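Local coordinates for protein VlsE1 (Borreliella burgdorferi, PDB 1L8W) that is a variable lipoprotein antigen of the Lyme disease spirochaete's outer membrane and probably helps it to evade the host immune response through antigenic variation, at residues Ala212-Ala217 against Lys267-Ile272; Ala275-Gly280 against Glu306-Lys311; Lys192-Ala197 against Ala259-Asp264. One frame throughout, in Å; residues are numbered along the deposited sequence.

Followed from the N terminus, the chain first passes residues 192-197, in the loop before helix 205-216, and then residues 212-217 at the end of that helix. Contact 3 closes when residues 259-264 return against the first of these, and contact 1 closes just after it, when residues 267-272 reach the second, so the two loops cross. Contact 2 follows in series: helix 269-281, already used in contact 1, meets residues 306-311 of the long helix 294-333. Contact 3 ties two irregular connections together, contact 1 joins two helix ends and contact 2 crosses two helices. Ile272 against Phe261 links contacts 1 and 3, and Ile276 against Phe194 links contacts 2 and 3.

Contact 1: residues Ala212-Ala217 against Lys267-Ile272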
loop_
_atom_site.group_PDB
_atom_site.type_symbol
_atom_site.label_atom_id
_atom_site.label_comp_id
_atom_site.label_asym_id
_atom_site.label_seq_id
_atom_site.Cartn_x
_atom_site.Cartn_y
_atom_site.Cartn_z
ATOM N N ALA A 212 -6.220 13.370 -0.454
ATOM C CA ALA A 212 -6.423 13.123 0.962
ATOM C C ALA A 212 -7.881 12.700 1.230
ATOM O O ALA A 212 -8.139 11.830 2.058
ATOM C CB ALA A 212 -6.073 14.364 1.762
ATOM N N GLY A 213 -8.830 13.311 0.519
ATOM C CA GLY A 213 -10.237 12.978 0.702
ATOM C C GLY A 213 -10.522 11.536 0.341
ATOM O O GLY A 213 -11.230 10.833 1.060
ATOM N N ALA A 214 -9.955 11.093 -0.779
ATOM C CA ALA A 214 -10.116 9.727 -1.253
ATOM C C ALA A 214 -9.615 8.754 -0.187
ATOM O O ALA A 214 -10.258 7.738 0.102
ATOM C CB ALA A 214 -9.331 9.537 -2.563
ATOM N N VAL A 215 -8.462 9.069 0.396
ATOM C CA VAL A 215 -7.871 8.240 1.440
ATOM C C VAL A 215 -8.711 8.287 2.721
ATOM O O VAL A 215 -8.842 7.282 3.423
ATOM C CB VAL A 215 -6.420 8.708 1.763
ATOM C CG1 VAL A 215 -5.890 8.012 3.024
ATOM C CG2 VAL A 215 -5.518 8.424 0.584
ATOM N N SER A 216 -9.287 9.442 3.028
ATOM C CA SER A 216 -10.088 9.556 4.243
ATOM C C SER A 216 -11.386 8.774 4.147
ATOM O O SER A 216 -11.870 8.240 5.150
ATOM C CB SER A 216 -10.418 11.020 4.550
ATOM O OG SER A 216 -11.320 11.556 3.594
ATOM N N ALA A 217 -11.927 8.702 2.932
ATOM C CA ALA A 217 -13.193 8.027 2.646
ATOM C C ALA A 217 -13.177 6.499 2.623
ATOM O O ALA A 217 -14.208 5.876 2.353
ATOM C CB ALA A 217 -13.742 8.542 1.320
ATOM N N LYS A 267 -11.051 6.489 -10.468
ATOM C CA LYS A 267 -12.039 7.471 -9.995
ATOM C C LYS A 267 -12.630 7.148 -8.621
ATOM O O LYS A 267 -12.876 8.046 -7.820
ATOM C CB LYS A 267 -13.180 7.621 -11.011
ATOM C CG LYS A 267 -12.801 8.372 -12.277
ATOM C CD LYS A 267 -14.021 8.640 -13.153
ATOM C CE LYS A 267 -13.663 9.582 -14.300
ATOM N NZ LYS A 267 -14.813 9.866 -15.205
ATOM N N LYS A 268 -12.869 5.868 -8.354
ATOM C CA LYS A 268 -13.407 5.443 -7.067
ATOM C C LYS A 268 -12.363 5.645 -5.966
ATOM O O LYS A 268 -11.161 5.501 -6.197
ATOM C CB LYS A 268 -13.830 3.981 -7.139
ATOM C CG LYS A 268 -15.129 3.770 -7.885
ATOM C CD LYS A 268 -15.447 2.298 -8.040
ATOM C CE LYS A 268 -14.728 1.708 -9.236
ATOM N NZ LYS A 268 -13.259 1.899 -9.164
ATOM N N ASP A 269 -12.842 5.965 -4.771
ATOM C CA ASP A 269 -11.991 6.236 -3.617
ATOM C C ASP A 269 -11.042 5.144 -3.142
ATOM O O ASP A 269 -9.932 5.443 -2.710
ATOM C CB ASP A 269 -12.855 6.682 -2.436
ATOM C CG ASP A 269 -13.553 8.005 -2.695
ATOM O OD1 ASP A 269 -12.871 8.962 -3.122
ATOM O OD2 ASP A 269 -14.781 8.086 -2.464
ATOM N N ASP A 270 -11.460 3.889 -3.191
ATOM C CA ASP A 270 -10.574 2.831 -2.732
ATOM C C ASP A 270 -9.453 2.542 -3.740
ATOM O O ASP A 270 -8.359 2.133 -3.347
ATOM C CB ASP A 270 -11.379 1.569 -2.389
ATOM C CG ASP A 270 -12.239 1.089 -3.536
ATOM O OD1 ASP A 270 -12.429 1.856 -4.508
ATOM O OD2 ASP A 270 -12.734 -0.062 -3.452
ATOM N N GLN A 271 -9.722 2.791 -5.023
ATOM C CA GLN A 271 -8.747 2.598 -6.098
ATOM C C GLN A 271 -7.731 3.740 -6.082
ATOM O O GLN A 271 -6.522 3.534 -6.251
ATOM C CB GLN A 271 -9.446 2.583 -7.452
ATOM C CG GLN A 271 -10.557 1.549 -7.576
ATOM C CD GLN A 271 -10.060 0.140 -7.354
ATOM O OE1 GLN A 271 -9.067 -0.279 -7.946
ATOM N NE2 GLN A 271 -10.752 -0.605 -6.504
ATOM N N ILE A 272 -8.234 4.952 -5.892
ATOM C CA ILE A 272 -7.375 6.123 -5.821
ATOM C C ILE A 272 -6.463 5.982 -4.598
ATOM O O ILE A 272 -5.250 6.142 -4.702
ATOM C CB ILE A 272 -8.207 7.401 -5.683
ATOM C CG1 ILE A 272 -9.062 7.579 -6.939
ATOM C CG2 ILE A 272 -7.299 8.588 -5.431
ATOM C CD1 ILE A 272 -10.026 8.731 -6.878
#
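Gly213 O is gripped by two donors, Ser216 OG at 2.6 Å and Ala217 N, both from the same face of its carbonyl plane, and this ties down the last turn from which Ala214 and Ala217 face Asp269. Ser216 OG lies 23° out of that plane. Across the contact the carboxylate of Asp269 lies along the turn. Its OD1 rests on Ala214, 3.4 Å from Ala214 CA, while OD2 faces the methyl of Ala217, with Ala217 CB 4.0 Å from Asp269 OD2. Asp269 OD1 also accepts a hydrogen bond from Asn187 ND2, which helps to fix the rotation of the group. In the largely helical fold of VlsE, this is where the C-terminal end of helix 205-216 meets the beginning of helix 269-281, next to the N-cap residue Lys268; being in the first turn, the carboxylate is probably favoured by the helix dipole. One turn on, Ile272 completes the contact. Its CG2 branch, anti to the backbone N, meets the Ala214 methyl, CB to CG2 3.6 Å, so Ala214 CB is wedged between a carboxylate oxygen and an apolar branch. Val215 turns its side chain to the other flank of the helix, against Ala308 of helix 294-333.

Contact 2: residues Ala275-Gly280 against Glu306-Lys311; sequences AIALRG and ESAVRK
Ala277 and Ala308 are the closest point of helices 275-280 and 306-311, their CA atoms 4.8 Å apart. Taken along the second helix, the first residue is Glu306, whose side chain starts off away from helix 275-280. Its OE2 forms a salt bridge with Lys302 NZ, and its OE1 makes a long one with NH1 of Arg310, one turn further on. Ser307 also faces elsewhere: its hydroxyl is hydrogen-bonded to Gly303 O on its own helix, and its side chain lies against Val215. Ala308 then carries the contact. Its methyl points toward helix 275-280 and meets the Ala277 methyl, CB to CB 3.6 Å. The same Ala308 CB is also touched at 3.8 Å by CG2 of Ile276. That branch is anti to the backbone N of Ile276, while CG1 (chi1 -71°) stands beside that N; the side chain also touches Ala211 and Val215 of helix 205-216. Val309 comes nearest through its backbone, Val309 N lying 4.2 Å from Ala277 CB; its side chain packs on Ile138. Arg310 bends back toward the Glu306 carboxylate and touches Phe53. Last comes Lys311, whose NZ is hydrogen-bonded to the carbonyl oxygens of Val215 and Val218, a pairing of ammonium group and helix C-terminus that is probably favourable. With no more than a methyl on either side at the crossing point, the local axes approach to 8.1 Å. They meet at -92°, nearly at right angles, and the buried contact is therefore confined to about one turn of each helix: an orthogonal alpha-alpha packing of the short helix 269-281 on the long C-terminal helix 294-333, in the interior of the mainly alpha-helical VlsE fold.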
loop_
_atom_site.group_PDB
_atom_site.type_symbol
_atom_site.label_atom_id
_atom_site.label_comp_id
_atom_site.label_asym_id
_atom_site.label_seq_id
_atom_site.Cartn_x
_atom_site.Cartn_y
_atom_site.Cartn_z
ATOM N N ALA A 275 -3.777 3.560 -5.340
ATOM C CA ALA A 275 -2.762 4.073 -6.260
ATOM C C ALA A 275 -1.805 4.933 -5.464
ATOM O O ALA A 275 -0.594 4.926 -5.679
ATOM C CB ALA A 275 -3.414 4.914 -7.368
ATOM N N ILE A 276 -2.390 5.675 -4.536
ATOM C CA ILE A 276 -1.664 6.569 -3.663
ATOM C C ILE A 276 -0.748 5.812 -2.707
ATOM O O ILE A 276 0.438 6.125 -2.614
ATOM C CB ILE A 276 -2.657 7.462 -2.866
ATOM C CG1 ILE A 276 -3.295 8.481 -3.823
ATOM C CG2 ILE A 276 -1.955 8.146 -1.715
ATOM C CD1 ILE A 276 -4.266 9.464 -3.180
ATOM N N ALA A 277 -1.281 4.810 -2.016
ATOM C CA ALA A 277 -0.467 4.048 -1.065
ATOM C C ALA A 277 0.666 3.290 -1.751
ATOM O O ALA A 277 1.779 3.231 -1.224
ATOM C CB ALA A 277 -1.339 3.081 -0.267
ATOM N N LEU A 278 0.385 2.717 -2.918
ATOM C CA LEU A 278 1.404 1.982 -3.661
ATOM C C LEU A 278 2.517 2.913 -4.131
ATOM O O LEU A 278 3.697 2.571 -4.046
ATOM C CB LEU A 278 0.792 1.288 -4.876
ATOM C CG LEU A 278 0.153 -0.083 -4.646
ATOM C CD1 LEU A 278 -0.692 -0.457 -5.845
ATOM C CD2 LEU A 278 1.240 -1.126 -4.395
ATOM N N ARG A 279 2.136 4.091 -4.617
ATOM C CA ARG A 279 3.099 5.062 -5.110
ATOM C C ARG A 279 3.986 5.550 -3.971
ATOM O O ARG A 279 5.204 5.643 -4.120
ATOM C CB ARG A 279 2.365 6.235 -5.746
ATOM C CG ARG A 279 3.258 7.341 -6.247
ATOM C CD ARG A 279 3.285 7.329 -7.747
ATOM N NE ARG A 279 3.492 8.654 -8.290
ATOM C CZ ARG A 279 3.644 8.910 -9.583
ATOM N NH1 ARG A 279 3.623 7.921 -10.469
ATOM N NH2 ARG A 279 3.788 10.161 -9.990
ATOM N N GLY A 280 3.358 5.851 -2.835
ATOM C CA GLY A 280 4.095 6.310 -1.674
ATOM C C GLY A 280 5.067 5.285 -1.102
ATOM O O GLY A 280 6.107 5.657 -0.560
ATOM N N GLU A 306 0.972 9.316 3.445
ATOM C CA GLU A 306 1.301 8.759 4.751
ATOM C C GLU A 306 0.101 8.053 5.364
ATOM O O GLU A 306 0.223 6.930 5.866
ATOM C CB GLU A 306 1.838 9.863 5.664
ATOM C CG GLU A 306 3.236 10.325 5.238
ATOM C CD GLU A 306 3.723 11.545 5.984
ATOM O OE1 GLU A 306 3.172 11.855 7.069
ATOM O OE2 GLU A 306 4.672 12.188 5.485
ATOM N N SER A 307 -1.064 8.686 5.324
ATOM C CA SER A 307 -2.243 8.021 5.873
ATOM C C SER A 307 -2.564 6.771 5.060
ATOM O O SER A 307 -2.915 5.739 5.621
ATOM C CB SER A 307 -3.445 8.960 5.875
ATOM O OG SER A 307 -3.283 9.936 6.881
ATOM N N ALA A 308 -2.449 6.867 3.737
ATOM C CA ALA A 308 -2.723 5.715 2.881
ATOM C C ALA A 308 -1.831 4.536 3.278
ATOM O O ALA A 308 -2.301 3.406 3.425
ATOM C CB ALA A 308 -2.490 6.069 1.414
ATOM N N VAL A 309 -0.539 4.791 3.445
ATOM C CA VAL A 309 0.348 3.702 3.820
ATOM C C VAL A 309 0.099 3.206 5.250
ATOM O O VAL A 309 0.048 2.000 5.488
ATOM C CB VAL A 309 1.826 4.088 3.636
ATOM C CG1 VAL A 309 2.110 5.399 4.339
ATOM C CG2 VAL A 309 2.712 2.979 4.179
ATOM N N ARG A 310 -0.079 4.117 6.200
ATOM C CA ARG A 310 -0.346 3.700 7.570
ATOM C C ARG A 310 -1.612 2.842 7.636
ATOM O O ARG A 310 -1.679 1.897 8.423
ATOM C CB ARG A 310 -0.502 4.910 8.495
ATOM C CG ARG A 310 0.793 5.631 8.849
ATOM C CD ARG A 310 0.580 6.604 10.000
ATOM N NE ARG A 310 -0.265 7.735 9.627
ATOM C CZ ARG A 310 0.187 8.959 9.365
ATOM N NH1 ARG A 310 1.484 9.225 9.437
ATOM N NH2 ARG A 310 -0.658 9.916 9.030
ATOM N N LYS A 311 -2.618 3.169 6.821
ATOM C CA LYS A 311 -3.862 2.394 6.815
ATOM C C LYS A 311 -3.645 0.991 6.239
ATOM O O LYS A 311 -4.141 -0.001 6.784
ATOM C CB LYS A 311 -4.963 3.105 6.005
ATOM C CG LYS A 311 -5.630 4.275 6.712
ATOM C CD LYS A 311 -6.869 4.772 5.937
ATOM C CE LYS A 311 -7.633 5.815 6.761
ATOM N NZ LYS A 311 -8.886 6.254 6.093
#

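Contact 3: residues Lys192-Ala197 against Ala259-Asp264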
loop_
_atom_site.group_PDB
_atom_site.type_symbol
_atom_site.label_atom_id
_atom_site.label_comp_id
_atom_site.label_asym_id
_atom_site.label_seq_id
_atom_site.Cartn_x
_atom_site.Cartn_y
_atom_site.Cartn_z
ATOM N N LYS A 192 -4.001 14.219 -10.936
ATOM C CA LYS A 192 -3.084 15.272 -11.368
ATOM C C LYS A 192 -1.723 15.174 -10.693
ATOM O O LYS A 192 -0.730 15.702 -11.198
ATOM C CB LYS A 192 -3.689 16.651 -11.088
ATOM C CG LYS A 192 -5.052 16.862 -11.725
ATOM C CD LYS A 192 -5.621 18.236 -11.414
ATOM C CE LYS A 192 -6.892 18.469 -12.225
ATOM N NZ LYS A 192 -7.420 19.839 -12.013
ATOM N N LEU A 193 -1.689 14.510 -9.547
ATOM C CA LEU A 193 -0.461 14.344 -8.781
ATOM C C LEU A 193 0.419 13.265 -9.386
ATOM O O LEU A 193 1.608 13.185 -9.083
ATOM C CB LEU A 193 -0.799 13.979 -7.330
ATOM C CG LEU A 193 -1.738 14.971 -6.636
ATOM C CD1 LEU A 193 -1.938 14.555 -5.206
ATOM C CD2 LEU A 193 -1.166 16.376 -6.701
ATOM N N PHE A 194 -0.178 12.448 -10.252
ATOM C CA PHE A 194 0.525 11.354 -10.907
ATOM C C PHE A 194 1.145 11.738 -12.248
ATOM O O PHE A 194 1.708 10.893 -12.945
ATOM C CB PHE A 194 -0.430 10.165 -11.080
ATOM C CG PHE A 194 -0.854 9.540 -9.771
ATOM C CD1 PHE A 194 -1.736 10.199 -8.924
ATOM C CD2 PHE A 194 -0.307 8.334 -9.351
ATOM C CE1 PHE A 194 -2.061 9.669 -7.678
ATOM C CE2 PHE A 194 -0.626 7.793 -8.105
ATOM C CZ PHE A 194 -1.501 8.460 -7.266
ATOM N N GLY A 195 1.062 13.018 -12.598
ATOM C CA GLY A 195 1.614 13.461 -13.864
ATOM C C GLY A 195 2.945 14.169 -13.723
ATOM O O GLY A 195 3.647 13.994 -12.731
ATOM N N LYS A 196 3.293 14.978 -14.717
ATOM C CA LYS A 196 4.551 15.711 -14.686
ATOM C C LYS A 196 4.449 16.901 -13.749
ATOM O O LYS A 196 3.370 17.227 -13.254
ATOM C CB LYS A 196 4.931 16.173 -16.095
ATOM C CG LYS A 196 3.891 17.028 -16.767
ATOM C CD LYS A 196 4.177 17.189 -18.252
ATOM C CE LYS A 196 4.101 15.851 -18.975
ATOM N NZ LYS A 196 4.286 16.000 -20.447
ATOM N N ALA A 197 5.585 17.536 -13.496
ATOM C CA ALA A 197 5.638 18.687 -12.602
ATOM C C ALA A 197 6.086 19.923 -13.359
ATOM O O ALA A 197 6.390 19.858 -14.550
ATOM C CB ALA A 197 6.599 18.409 -11.451
ATOM N N ALA A 259 -4.037 14.581 -16.228
ATOM C CA ALA A 259 -4.865 15.255 -15.240
ATOM C C ALA A 259 -5.628 14.269 -14.380
ATOM O O ALA A 259 -5.037 13.391 -13.748
ATOM C CB ALA A 259 -5.838 16.193 -15.937
ATOM N N GLU A 260 -6.948 14.413 -14.364
ATOM C CA GLU A 260 -7.806 13.550 -13.568
ATOM C C GLU A 260 -7.738 12.096 -14.000
ATOM O O GLU A 260 -7.262 11.782 -15.084
ATOM C CB GLU A 260 -9.265 14.002 -13.679
ATOM C CG GLU A 260 -9.502 15.484 -13.462
ATOM C CD GLU A 260 -10.980 15.805 -13.312
ATOM O OE1 GLU A 260 -11.783 15.337 -14.152
ATOM O OE2 GLU A 260 -11.337 16.524 -12.351
ATOM N N PHE A 261 -8.207 11.206 -13.130
ATOM C CA PHE A 261 -8.265 9.797 -13.468
ATOM C C PHE A 261 -9.497 9.747 -14.375
ATOM O O PHE A 261 -10.598 10.128 -13.963
ATOM C CB PHE A 261 -8.474 8.943 -12.216
ATOM C CG PHE A 261 -7.221 8.753 -11.385
ATOM C CD1 PHE A 261 -6.107 8.110 -11.918
ATOM C CD2 PHE A 261 -7.171 9.185 -10.064
ATOM C CE1 PHE A 261 -4.959 7.898 -11.146
ATOM C CE2 PHE A 261 -6.033 8.981 -9.282
ATOM C CZ PHE A 261 -4.924 8.336 -9.823
ATOM N N GLY A 262 -9.312 9.295 -15.609
ATOM C CA GLY A 262 -10.419 9.264 -16.550
ATOM C C GLY A 262 -11.225 7.985 -16.674
ATOM O O GLY A 262 -12.398 8.033 -17.040
ATOM N N GLN A 263 -10.615 6.843 -16.383
ATOM C CA GLN A 263 -11.326 5.580 -16.492
ATOM C C GLN A 263 -12.295 5.358 -15.329
ATOM O O GLN A 263 -12.093 5.884 -14.231
ATOM C CB GLN A 263 -10.323 4.433 -16.581
ATOM C CG GLN A 263 -9.361 4.562 -17.759
ATOM C CD GLN A 263 -10.087 4.704 -19.087
ATOM O OE1 GLN A 263 -10.846 3.825 -19.488
ATOM N NE2 GLN A 263 -9.857 5.817 -19.771
ATOM N N ASP A 264 -13.354 4.593 -15.579
ATOM C CA ASP A 264 -14.344 4.306 -14.548
ATOM C C ASP A 264 -13.794 3.346 -13.504
ATOM O O ASP A 264 -14.218 3.374 -12.353
ATOM C CB ASP A 264 -15.615 3.715 -15.169
ATOM C CG ASP A 264 -16.425 4.742 -15.945
ATOM O OD1 ASP A 264 -16.840 5.758 -15.349
ATOM O OD2 ASP A 264 -16.651 4.531 -17.156
#
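The two backbones come closest at Lys192 and Ala259, CA to CA 4.3 Å, where Lys192 N lies 3.1 Å from Ala259 O but at too poor an angle for a hydrogen bond. This is a loop-to-loop contact at the side of the helical fold: the short 3-10 turn ahead of helix 205-216 meets the irregular connection between helices 247-252 and 269-281. Lys192 lays its aliphatic chain over the Ala259 backbone, with Lys192 CG 3.8 Å from Ala259 C. Beyond CG the chain is extended and runs alongside Glu260, both pointing the same way, so Lys192 CE comes 4.2 Å from Glu260 CG. Their charged ends stay 5.1 Å apart, Lys192 NZ to Glu260 OE2; the carboxylate finds its salt bridge through OE1 with Lys188. On the inner side the buried rings of Phe194 and Phe261 meet obliquely, their planes at 54° and their centroids 5.3 Å apart. Phe194 packs also on Ala275 and Ile276, and Phe261 on Ile272, which brings the pair against helix 269-281. CZ of Phe261 makes the closest approach, 3.7 Å above one face of the Phe194 ring and displaced toward its rim, equally far from Phe194 CD1 and CE1.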